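Local coordinates for protein peroxisomal acyl-coenzyme A oxidase 1 (Arabidopsis thaliana, PDB 1W07) that oxidises long- and medium-chain acyl-CoAs to 2-trans-enoyl-CoAs with FAD as cofactor, passing the electrons to oxygen and releasing hydrogen peroxide, at residues S183-V188 and R209-H214; L478-V483 and L555-A560. The protein carries 1 engineered substitution. One frame throughout, in Å; residues are numbered along the deposited sequence.

Contact 1. Residues S183-V188 and R209-H214; sequences STHAVV and RSLEDH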
loop_
_atom_site.group_PDB
_atom_site.type_symbol
_atom_site.label_atom_id
_atom_site.label_comp_id
_atom_site.label_asym_id
_atom_site.label_seq_id
_atom_site.Cartn_x
_atom_site.Cartn_y
_atom_site.Cartn_z
ATOM N N SER B 183 -21.242 20.639 -9.309
ATOM C CA SER B 183 -22.616 20.280 -9.600
ATOM C C SER B 183 -23.651 21.322 -9.227
ATOM O O SER B 183 -23.588 21.938 -8.158
ATOM C CB SER B 183 -22.972 18.950 -8.943
ATOM O OG SER B 183 -22.291 17.880 -9.582
ATOM N N THR B 184 -24.604 21.525 -10.130
ATOM C CA THR B 184 -25.686 22.473 -9.896
ATOM C C THR B 184 -26.904 21.676 -9.444
ATOM O O THR B 184 -27.780 22.203 -8.764
ATOM C CB THR B 184 -26.065 23.253 -11.181
ATOM O OG1 THR B 184 -26.509 22.340 -12.196
ATOM C CG2 THR B 184 -24.874 24.044 -11.695
ATOM N N HIS B 185 -26.931 20.398 -9.823
ATOM C CA HIS B 185 -28.025 19.496 -9.491
ATOM C C HIS B 185 -27.466 18.163 -8.994
ATOM O O HIS B 185 -26.269 17.878 -9.115
ATOM C CB HIS B 185 -28.908 19.217 -10.727
ATOM C CG HIS B 185 -29.681 20.403 -11.219
ATOM N ND1 HIS B 185 -29.080 21.503 -11.792
ATOM C CD2 HIS B 185 -31.011 20.666 -11.206
ATOM C CE1 HIS B 185 -30.006 22.393 -12.105
ATOM N NE2 HIS B 185 -31.185 21.908 -11.760
ATOM N N ALA B 186 -28.346 17.333 -8.452
ATOM C CA ALA B 186 -27.908 16.036 -7.981
ATOM C C ALA B 186 -29.037 15.067 -7.729
ATOM O O ALA B 186 -30.164 15.462 -7.426
ATOM C CB ALA B 186 -27.099 16.196 -6.706
ATOM N N VAL B 187 -28.735 13.788 -7.882
ATOM C CA VAL B 187 -29.727 12.783 -7.568
ATOM C C VAL B 187 -29.476 12.456 -6.095
ATOM O O VAL B 187 -28.440 11.874 -5.749
ATOM C CB VAL B 187 -29.557 11.514 -8.419
ATOM C CG1 VAL B 187 -30.469 10.411 -7.889
ATOM C CG2 VAL B 187 -29.912 11.818 -9.861
ATOM N N VAL B 188 -30.398 12.869 -5.228
ATOM C CA VAL B 188 -30.258 12.613 -3.796
ATOM C C VAL B 188 -31.067 11.398 -3.338
ATOM O O VAL B 188 -32.224 11.229 -3.727
ATOM C CB VAL B 188 -30.705 13.839 -2.961
ATOM C CG1 VAL B 188 -30.553 13.539 -1.447
ATOM C CG2 VAL B 188 -29.900 15.081 -3.388
ATOM N N ARG B 209 -27.315 24.479 -6.855
ATOM C CA ARG B 209 -26.837 25.819 -7.136
ATOM C C ARG B 209 -27.585 26.496 -8.273
ATOM O O ARG B 209 -28.079 25.851 -9.199
ATOM C CB ARG B 209 -25.351 25.792 -7.501
ATOM C CG ARG B 209 -24.422 25.267 -6.415
ATOM C CD ARG B 209 -22.995 25.151 -6.954
ATOM N NE ARG B 209 -22.096 24.495 -6.008
ATOM C CZ ARG B 209 -21.494 25.099 -4.991
ATOM N NH1 ARG B 209 -21.680 26.397 -4.770
ATOM N NH2 ARG B 209 -20.702 24.397 -4.188
ATOM N N SER B 210 -27.637 27.817 -8.208
ATOM C CA SER B 210 -28.293 28.615 -9.224
ATOM C C SER B 210 -27.546 28.500 -10.540
ATOM O O SER B 210 -26.322 28.449 -10.559
ATOM C CB SER B 210 -28.337 30.073 -8.777
ATOM O OG SER B 210 -28.347 30.931 -9.896
ATOM N N LEU B 211 -28.292 28.468 -11.641
ATOM C CA LEU B 211 -27.686 28.381 -12.960
ATOM C C LEU B 211 -27.292 29.763 -13.483
ATOM O O LEU B 211 -26.878 29.895 -14.633
ATOM C CB LEU B 211 -28.650 27.713 -13.946
ATOM C CG LEU B 211 -29.033 26.260 -13.638
ATOM C CD1 LEU B 211 -30.114 25.806 -14.609
ATOM C CD2 LEU B 211 -27.802 25.359 -13.734
ATOM N N GLU B 212 -27.418 30.798 -12.653
ATOM C CA GLU B 212 -27.048 32.138 -13.099
ATOM C C GLU B 212 -25.751 32.644 -12.472
ATOM O O GLU B 212 -24.947 33.299 -13.134
ATOM C CB GLU B 212 -28.184 33.134 -12.834
ATOM C CG GLU B 212 -28.388 33.482 -11.380
ATOM C CD GLU B 212 -29.191 34.751 -11.204
ATOM O OE1 GLU B 212 -28.734 35.818 -11.672
ATOM O OE2 GLU B 212 -30.280 34.683 -10.596
ATOM N N ASP B 213 -25.537 32.340 -11.198
ATOM C CA ASP B 213 -24.321 32.772 -10.524
ATOM C C ASP B 213 -23.673 31.676 -9.655
ATOM O O ASP B 213 -22.779 31.961 -8.862
ATOM C CB ASP B 213 -24.602 34.026 -9.684
ATOM C CG ASP B 213 -25.630 33.785 -8.609
ATOM O OD1 ASP B 213 -26.025 32.612 -8.409
ATOM O OD2 ASP B 213 -26.046 34.764 -7.954
ATOM N N HIS B 214 -24.131 30.434 -9.808
ATOM C CA HIS B 214 -23.583 29.295 -9.077
ATOM C C HIS B 214 -23.763 29.355 -7.552
ATOM O O HIS B 214 -23.225 28.517 -6.820
ATOM C CB HIS B 214 -22.093 29.148 -9.394
ATOM C CG HIS B 214 -21.613 27.726 -9.425
ATOM N ND1 HIS B 214 -22.173 26.768 -10.243
ATOM C CD2 HIS B 214 -20.593 27.114 -8.779
ATOM C CE1 HIS B 214 -21.519 25.628 -10.100
ATOM N NE2 HIS B 214 -20.552 25.812 -9.219
HETATM O O HOH W 1 -22.248 22.047 -5.888
#
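Thr184 OG1 is wedged between its own N and C (chi1 61°), and His185 CG lies anti to its carbonyl carbon (chi1 -67°). In the plane of the His185 ring, Thr184 OG1 and His185 ND1 share a 2.7 Å hydrogen bond in which either may donate; OG1 also bonds Ile132 N, which fixes the threonine's rotation. Thr184 CG2 comes to the edge of the His214 ring, 4.0 Å from CE1, while the Leu211 side chain crosses that of Thr184 at about a right angle, its CD2 3.6 Å from OG1. One backbone bond joins the segments: Arg209 N donates to a lone pair of Thr184 O at 3.0 Å, nearly straight at 166°. It follows the antiparallel pairing of strands 185-194 and 197-207, a beta hairpin of the acyl-CoA dehydrogenase middle domain, where the second strand gives way to loop. Arg209 then runs extended to NE, its CD over the centre of the His214 ring, 3.4 Å above the ring plane. A water accepts from Arg209 NE at 2.5 Å and donates to Ser183 O, bridging the segments. His214 NE2 is hydrogen-bonded to Lys181 O, and its ring stacks with Tyr647 of the second subunit, which also packs Leu655 on Thr184.

Contact 2. Residues L478-V483 and L555-A560; sequences LNPDVV and LCYIYA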
loop_
_atom_site.group_PDB
_atom_site.type_symbol
_atom_site.label_atom_id
_atom_site.label_comp_id
_atom_site.label_asym_id
_atom_site.label_seq_id
_atom_site.Cartn_x
_atom_site.Cartn_y
_atom_site.Cartn_z
ATOM N N LEU B 478 0.218 -27.914 -16.575
ATOM C CA LEU B 478 -0.072 -27.030 -17.708
ATOM C C LEU B 478 -1.344 -27.514 -18.391
ATOM O O LEU B 478 -1.784 -26.956 -19.394
ATOM C CB LEU B 478 1.097 -27.012 -18.703
ATOM C CG LEU B 478 2.438 -26.500 -18.160
ATOM C CD1 LEU B 478 3.527 -26.629 -19.239
ATOM C CD2 LEU B 478 2.283 -25.044 -17.670
ATOM N N ASN B 479 -1.934 -28.565 -17.837
ATOM C CA ASN B 479 -3.172 -29.109 -18.388
ATOM C C ASN B 479 -4.367 -28.373 -17.775
ATOM O O ASN B 479 -4.519 -28.334 -16.552
ATOM C CB ASN B 479 -3.262 -30.599 -18.089
ATOM C CG ASN B 479 -4.443 -31.249 -18.757
ATOM O OD1 ASN B 479 -5.591 -30.942 -18.446
ATOM N ND2 ASN B 479 -4.170 -32.139 -19.703
ATOM N N PRO B 480 -5.233 -27.790 -18.620
ATOM C CA PRO B 480 -6.414 -27.049 -18.161
ATOM C C PRO B 480 -7.365 -27.823 -17.236
ATOM O O PRO B 480 -7.889 -27.260 -16.275
ATOM C CB PRO B 480 -7.076 -26.603 -19.465
ATOM C CG PRO B 480 -6.685 -27.664 -20.432
ATOM C CD PRO B 480 -5.234 -27.921 -20.089
ATOM N N ASP B 481 -7.586 -29.103 -17.524
ATOM C CA ASP B 481 -8.467 -29.922 -16.695
ATOM C C ASP B 481 -7.863 -30.191 -15.316
ATOM O O ASP B 481 -8.578 -30.315 -14.322
ATOM C CB ASP B 481 -8.764 -31.251 -17.400
ATOM C CG ASP B 481 -9.531 -31.060 -18.684
ATOM O OD1 ASP B 481 -10.610 -30.437 -18.628
ATOM O OD2 ASP B 481 -9.068 -31.525 -19.748
ATOM N N VAL B 482 -6.541 -30.288 -15.266
ATOM C CA VAL B 482 -5.867 -30.546 -14.002
ATOM C C VAL B 482 -5.960 -29.297 -13.115
ATOM O O VAL B 482 -6.165 -29.381 -11.892
ATOM C CB VAL B 482 -4.377 -30.900 -14.229
ATOM C CG1 VAL B 482 -3.667 -30.971 -12.909
ATOM C CG2 VAL B 482 -4.257 -32.250 -14.972
ATOM N N VAL B 483 -5.813 -28.134 -13.735
ATOM C CA VAL B 483 -5.880 -26.885 -13.002
ATOM C C VAL B 483 -7.306 -26.617 -12.550
ATOM O O VAL B 483 -7.539 -26.344 -11.380
ATOM C CB VAL B 483 -5.367 -25.714 -13.874
ATOM C CG1 VAL B 483 -5.597 -24.380 -13.156
ATOM C CG2 VAL B 483 -3.887 -25.914 -14.161
ATOM N N LEU B 555 1.244 -16.954 -19.297
ATOM C CA LEU B 555 0.659 -16.094 -18.276
ATOM C C LEU B 555 -0.533 -16.770 -17.599
ATOM O O LEU B 555 -0.689 -16.692 -16.379
ATOM C CB LEU B 555 0.229 -14.755 -18.892
ATOM C CG LEU B 555 1.343 -13.883 -19.491
ATOM C CD1 LEU B 555 0.740 -12.616 -20.132
ATOM C CD2 LEU B 555 2.349 -13.538 -18.387
ATOM N N CYS B 556 -1.366 -17.446 -18.387
ATOM C CA CYS B 556 -2.527 -18.134 -17.842
ATOM C C CYS B 556 -2.134 -19.077 -16.726
ATOM O O CYS B 556 -2.737 -19.049 -15.654
ATOM C CB CYS B 556 -3.261 -18.930 -18.928
ATOM S SG CYS B 556 -4.648 -19.944 -18.333
ATOM N N TYR B 557 -1.130 -19.922 -16.963
ATOM C CA TYR B 557 -0.736 -20.869 -15.934
ATOM C C TYR B 557 0.123 -20.286 -14.828
ATOM O O TYR B 557 0.206 -20.862 -13.739
ATOM C CB TYR B 557 -0.105 -22.118 -16.566
ATOM C CG TYR B 557 -1.136 -22.909 -17.326
ATOM C CD1 TYR B 557 -1.374 -22.658 -18.679
ATOM C CD2 TYR B 557 -1.969 -23.819 -16.669
ATOM C CE1 TYR B 557 -2.424 -23.284 -19.351
ATOM C CE2 TYR B 557 -3.018 -24.447 -17.340
ATOM C CZ TYR B 557 -3.244 -24.174 -18.668
ATOM O OH TYR B 557 -4.330 -24.751 -19.289
ATOM N N ILE B 558 0.757 -19.148 -15.096
ATOM C CA ILE B 558 1.534 -18.450 -14.073
ATOM C C ILE B 558 0.511 -17.928 -13.058
ATOM O O ILE B 558 0.706 -18.049 -11.852
ATOM C CB ILE B 558 2.306 -17.216 -14.642
ATOM C CG1 ILE B 558 3.607 -17.665 -15.313
ATOM C CG2 ILE B 558 2.573 -16.194 -13.510
ATOM C CD1 ILE B 558 4.395 -16.526 -15.956
ATOM N N TYR B 559 -0.575 -17.340 -13.550
ATOM C CA TYR B 559 -1.621 -16.808 -12.664
ATOM C C TYR B 559 -2.167 -17.934 -11.759
ATOM O O TYR B 559 -2.183 -17.820 -10.528
ATOM C CB TYR B 559 -2.756 -16.191 -13.510
ATOM C CG TYR B 559 -3.906 -15.593 -12.708
ATOM C CD1 TYR B 559 -3.737 -14.439 -11.929
ATOM C CD2 TYR B 559 -5.140 -16.230 -12.664
ATOM C CE1 TYR B 559 -4.784 -13.944 -11.110
ATOM C CE2 TYR B 559 -6.179 -15.757 -11.856
ATOM C CZ TYR B 559 -6.007 -14.629 -11.088
ATOM O OH TYR B 559 -7.066 -14.196 -10.312
ATOM N N ALA B 560 -2.585 -19.032 -12.379
ATOM C CA ALA B 560 -3.134 -20.166 -11.652
ATOM C C ALA B 560 -2.145 -20.802 -10.676
ATOM O O ALA B 560 -2.455 -20.990 -9.496
ATOM C CB ALA B 560 -3.649 -21.212 -12.638
#
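Leu478 lays its backbone over one face of the Tyr557 ring. Its CA makes a CH-pi contact 4.1 Å from the ring centroid, 20° off the normal, and its carbonyl O sits over the same face, 3.2 Å from Tyr557 CZ. Leu478 CG lies anti to its carbonyl carbon (chi1 -61°), and Leu478 CD2 touches only the foot of the tyrosine, 3.9 Å from Tyr557 CB. Asn479 is the N-cap of helix 480-503: its OD1 takes Asp481 N at 2.9 Å and, more weakly, Val482 N. Pro480 meets the phenol tip, CB 3.3 Å from Tyr557 OH; the proline nitrogen lies slightly closer, but as a tertiary amide can donate nothing. One turn into the helix, Val483 divides its methyls: CG2 reaches the ring edge in plane, 3.6 Å from Tyr557 CE2, and CG1 rests 3.8 Å from Ala560 CB. Cys556 SG lies over the opposite face of the ring. An alanine in place of Tyr557 would probably loosen this helix start, since the ring and hydroxyl that Leu478, Pro480 and Val483 share would be gone. This is helix packing in the all-helical C-terminal part of an acyl-CoA oxidase, the capped start of helix 480-503 seated on helix 548-566. Helix 579-596 adds Gln588 on Leu478 and Leu592 on Tyr557, helix 516-538 packs Ile536 against Pro480, and helix 328-363 packs on other sides of helix 548-566, through Leu555, Ile558 and Tyr559.

How the contacts relate
Contact 1 is complete some 260 residues before contact 2 begins, and the centre of the chain lies between them, their own centres 53 Å apart and their nearest atoms about 34 Å apart. They share no helix or sheet. Contact 1 belongs to the beta-rich middle domain, where the side chain of Ser183 is about 9 Å from a bound FAD and the second subunit covers part of the surface. Contact 2 joins helices 480-503 and 548-566 in the C-terminal helical region, at a distance from the cofactor-binding residues and untouched by the other subunit. Contact 1 thus sits at the open end of a hairpin near cofactor and dimer partner, whereas contact 2 is packing within one subunit.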